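Local coordinates for T-cell surface protein tactile (PDB 6ARQ) that promotes adhesion of natural killer cells to target cells by binding PVR on the target surface, here as its first V-type immunoglobulin domain, at residues E11-A16 with I112-I117. The protein carries 1 engineered substitution. Residues are numbered along the deposited sequence; the frame is centred on the assembly and turned at random.
Sequences EENVYA and IYNLLI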
loop_
_atom_site.group_PDB
_atom_site.type_symbol
_atom_site.label_atom_id
_atom_site.label_comp_id
_atom_site.label_asym_id
_atom_site.label_seq_id
_atom_site.Cartn_x
_atom_site.Cartn_y
_atom_site.Cartn_z
ATOM N N GLU A 11 22.856 -3.870 28.927
ATOM C CA GLU A 11 23.526 -5.118 28.552
ATOM C C GLU A 11 24.884 -5.158 29.262
ATOM O O GLU A 11 25.608 -4.163 29.232
ATOM C CB GLU A 11 23.675 -5.209 27.017
ATOM C CG GLU A 11 24.464 -6.408 26.503
ATOM C CD GLU A 11 23.817 -7.773 26.638
ATOM O OE1 GLU A 11 22.663 -7.937 26.180
ATOM O OE2 GLU A 11 24.490 -8.696 27.151
ATOM N N GLU A 12 25.218 -6.286 29.918
ATOM C CA GLU A 12 26.476 -6.424 30.656
ATOM C C GLU A 12 27.092 -7.812 30.486
ATOM O O GLU A 12 26.378 -8.815 30.511
ATOM C CB GLU A 12 26.256 -6.137 32.149
ATOM C CG GLU A 12 27.496 -5.620 32.856
ATOM C CD GLU A 12 27.536 -5.871 34.350
ATOM O OE1 GLU A 12 26.660 -5.338 35.071
ATOM O OE2 GLU A 12 28.462 -6.581 34.804
ATOM N N ASN A 13 28.428 -7.861 30.340
ATOM C CA ASN A 13 29.192 -9.101 30.196
ATOM C C ASN A 13 29.758 -9.538 31.547
ATOM O O ASN A 13 30.369 -8.734 32.253
ATOM C CB ASN A 13 30.316 -8.941 29.165
ATOM C CG ASN A 13 29.901 -9.121 27.721
ATOM O OD1 ASN A 13 28.889 -9.754 27.394
ATOM N ND2 ASN A 13 30.716 -8.613 26.810
ATOM N N VAL A 14 29.519 -10.808 31.914
ATOM C CA VAL A 14 29.984 -11.403 33.170
ATOM C C VAL A 14 30.894 -12.586 32.825
ATOM O O VAL A 14 30.472 -13.502 32.117
ATOM C CB VAL A 14 28.816 -11.817 34.117
ATOM C CG1 VAL A 14 29.344 -12.337 35.452
ATOM C CG2 VAL A 14 27.842 -10.666 34.348
ATOM N N TYR A 15 32.144 -12.552 33.311
ATOM C CA TYR A 15 33.114 -13.612 33.059
ATOM C C TYR A 15 33.391 -14.407 34.326
ATOM O O TYR A 15 33.613 -13.827 35.391
ATOM C CB TYR A 15 34.418 -13.044 32.479
ATOM C CG TYR A 15 34.268 -12.499 31.076
ATOM C CD1 TYR A 15 34.382 -13.331 29.967
ATOM C CD2 TYR A 15 34.021 -11.148 30.855
ATOM C CE1 TYR A 15 34.239 -12.835 28.672
ATOM C CE2 TYR A 15 33.883 -10.638 29.565
ATOM C CZ TYR A 15 33.996 -11.485 28.475
ATOM O OH TYR A 15 33.860 -10.986 27.202
ATOM N N ALA A 16 33.351 -15.741 34.205
ATOM C CA ALA A 16 33.592 -16.690 35.293
ATOM C C ALA A 16 34.263 -17.963 34.755
ATOM O O ALA A 16 34.401 -18.108 33.540
ATOM C CB ALA A 16 32.280 -17.030 35.986
ATOM N N ILE A 112 20.088 -7.246 30.885
ATOM C CA ILE A 112 20.546 -8.497 30.279
ATOM C C ILE A 112 21.998 -8.748 30.694
ATOM O O ILE A 112 22.862 -7.892 30.497
ATOM C CB ILE A 112 20.371 -8.511 28.728
ATOM C CG1 ILE A 112 18.971 -8.019 28.294
ATOM C CG2 ILE A 112 20.655 -9.899 28.146
ATOM C CD1 ILE A 112 18.949 -6.634 27.668
ATOM N N TYR A 113 22.241 -9.922 31.288
ATOM C CA TYR A 113 23.549 -10.380 31.740
ATOM C C TYR A 113 24.032 -11.504 30.838
ATOM O O TYR A 113 23.408 -12.567 30.800
ATOM C CB TYR A 113 23.482 -10.868 33.199
ATOM C CG TYR A 113 23.364 -9.776 34.239
ATOM C CD1 TYR A 113 24.494 -9.121 34.720
ATOM C CD2 TYR A 113 22.134 -9.455 34.805
ATOM C CE1 TYR A 113 24.398 -8.138 35.704
ATOM C CE2 TYR A 113 22.024 -8.475 35.791
ATOM C CZ TYR A 113 23.161 -7.820 36.238
ATOM O OH TYR A 113 23.073 -6.854 37.210
ATOM N N ASN A 114 25.122 -11.271 30.094
ATOM C CA ASN A 114 25.695 -12.293 29.226
ATOM C C ASN A 114 26.803 -12.997 30.005
ATOM O O ASN A 114 27.908 -12.470 30.135
ATOM C CB ASN A 114 26.184 -11.701 27.896
ATOM C CG ASN A 114 26.665 -12.722 26.885
ATOM O OD1 ASN A 114 26.168 -13.855 26.797
ATOM N ND2 ASN A 114 27.633 -12.329 26.071
ATOM N N LEU A 115 26.463 -14.153 30.598
ATOM C CA LEU A 115 27.377 -14.953 31.407
ATOM C C LEU A 115 28.229 -15.844 30.512
ATOM O O LEU A 115 27.697 -16.661 29.757
ATOM C CB LEU A 115 26.594 -15.786 32.441
ATOM C CG LEU A 115 27.398 -16.690 33.386
ATOM C CD1 LEU A 115 28.229 -15.877 34.379
ATOM C CD2 LEU A 115 26.482 -17.635 34.126
ATOM N N LEU A 116 29.554 -15.669 30.599
ATOM C CA LEU A 116 30.535 -16.420 29.822
ATOM C C LEU A 116 31.423 -17.234 30.758
ATOM O O LEU A 116 32.049 -16.671 31.659
ATOM C CB LEU A 116 31.378 -15.471 28.949
ATOM C CG LEU A 116 30.612 -14.698 27.871
ATOM C CD1 LEU A 116 30.580 -13.212 28.182
ATOM C CD2 LEU A 116 31.208 -14.938 26.502
ATOM N N ILE A 117 31.443 -18.565 30.565
ATOM C CA ILE A 117 32.242 -19.490 31.374
ATOM C C ILE A 117 33.507 -19.855 30.584
ATOM O O ILE A 117 33.416 -20.446 29.505
ATOM C CB ILE A 117 31.427 -20.747 31.822
ATOM C CG1 ILE A 117 30.094 -20.370 32.550
ATOM C CG2 ILE A 117 32.279 -21.723 32.653
ATOM C CD1 ILE A 117 30.179 -19.533 33.903
#
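E12, V14 and A16 bond through their backbones to the neighbouring strand 112-117, which runs parallel to them. E12 N donates to I112 O at 2.9 Å and E12 O receives N114 N; the pattern repeats with V14 N to N114 O and V14 O from L116 N, and continues with A16 N to L116 O. Among side chains, one amide pair adds to this: N114 ND2 donates to N13 OD1 over 3.2 Å, the two amide planes turned 52° apart. The E11 chain bends at CD (chi2 70°), and its carboxylate lies against I112, OE1 nearest CG2, with OE2 near N114 CB; OE1 also forms a salt bridge with R96. Y113 OH hydrogen-bonds T25 O. This is the parallel pairing of an immunoglobulin V domain's N-terminal strand, at the sheet edge, with its C-terminal strand. Apolar contacts divide between the two faces. Beside N13, L116 CD1 sits over one face of the Y15 ring, 4.1 Å from its centroid, a CH-pi contact. Towards strand 22-29, V14 CG2 meets the edge of the Y113 ring at CD1, 3.7 Å away. Farther along that same sheet face, A16 CB touches I117 CD1.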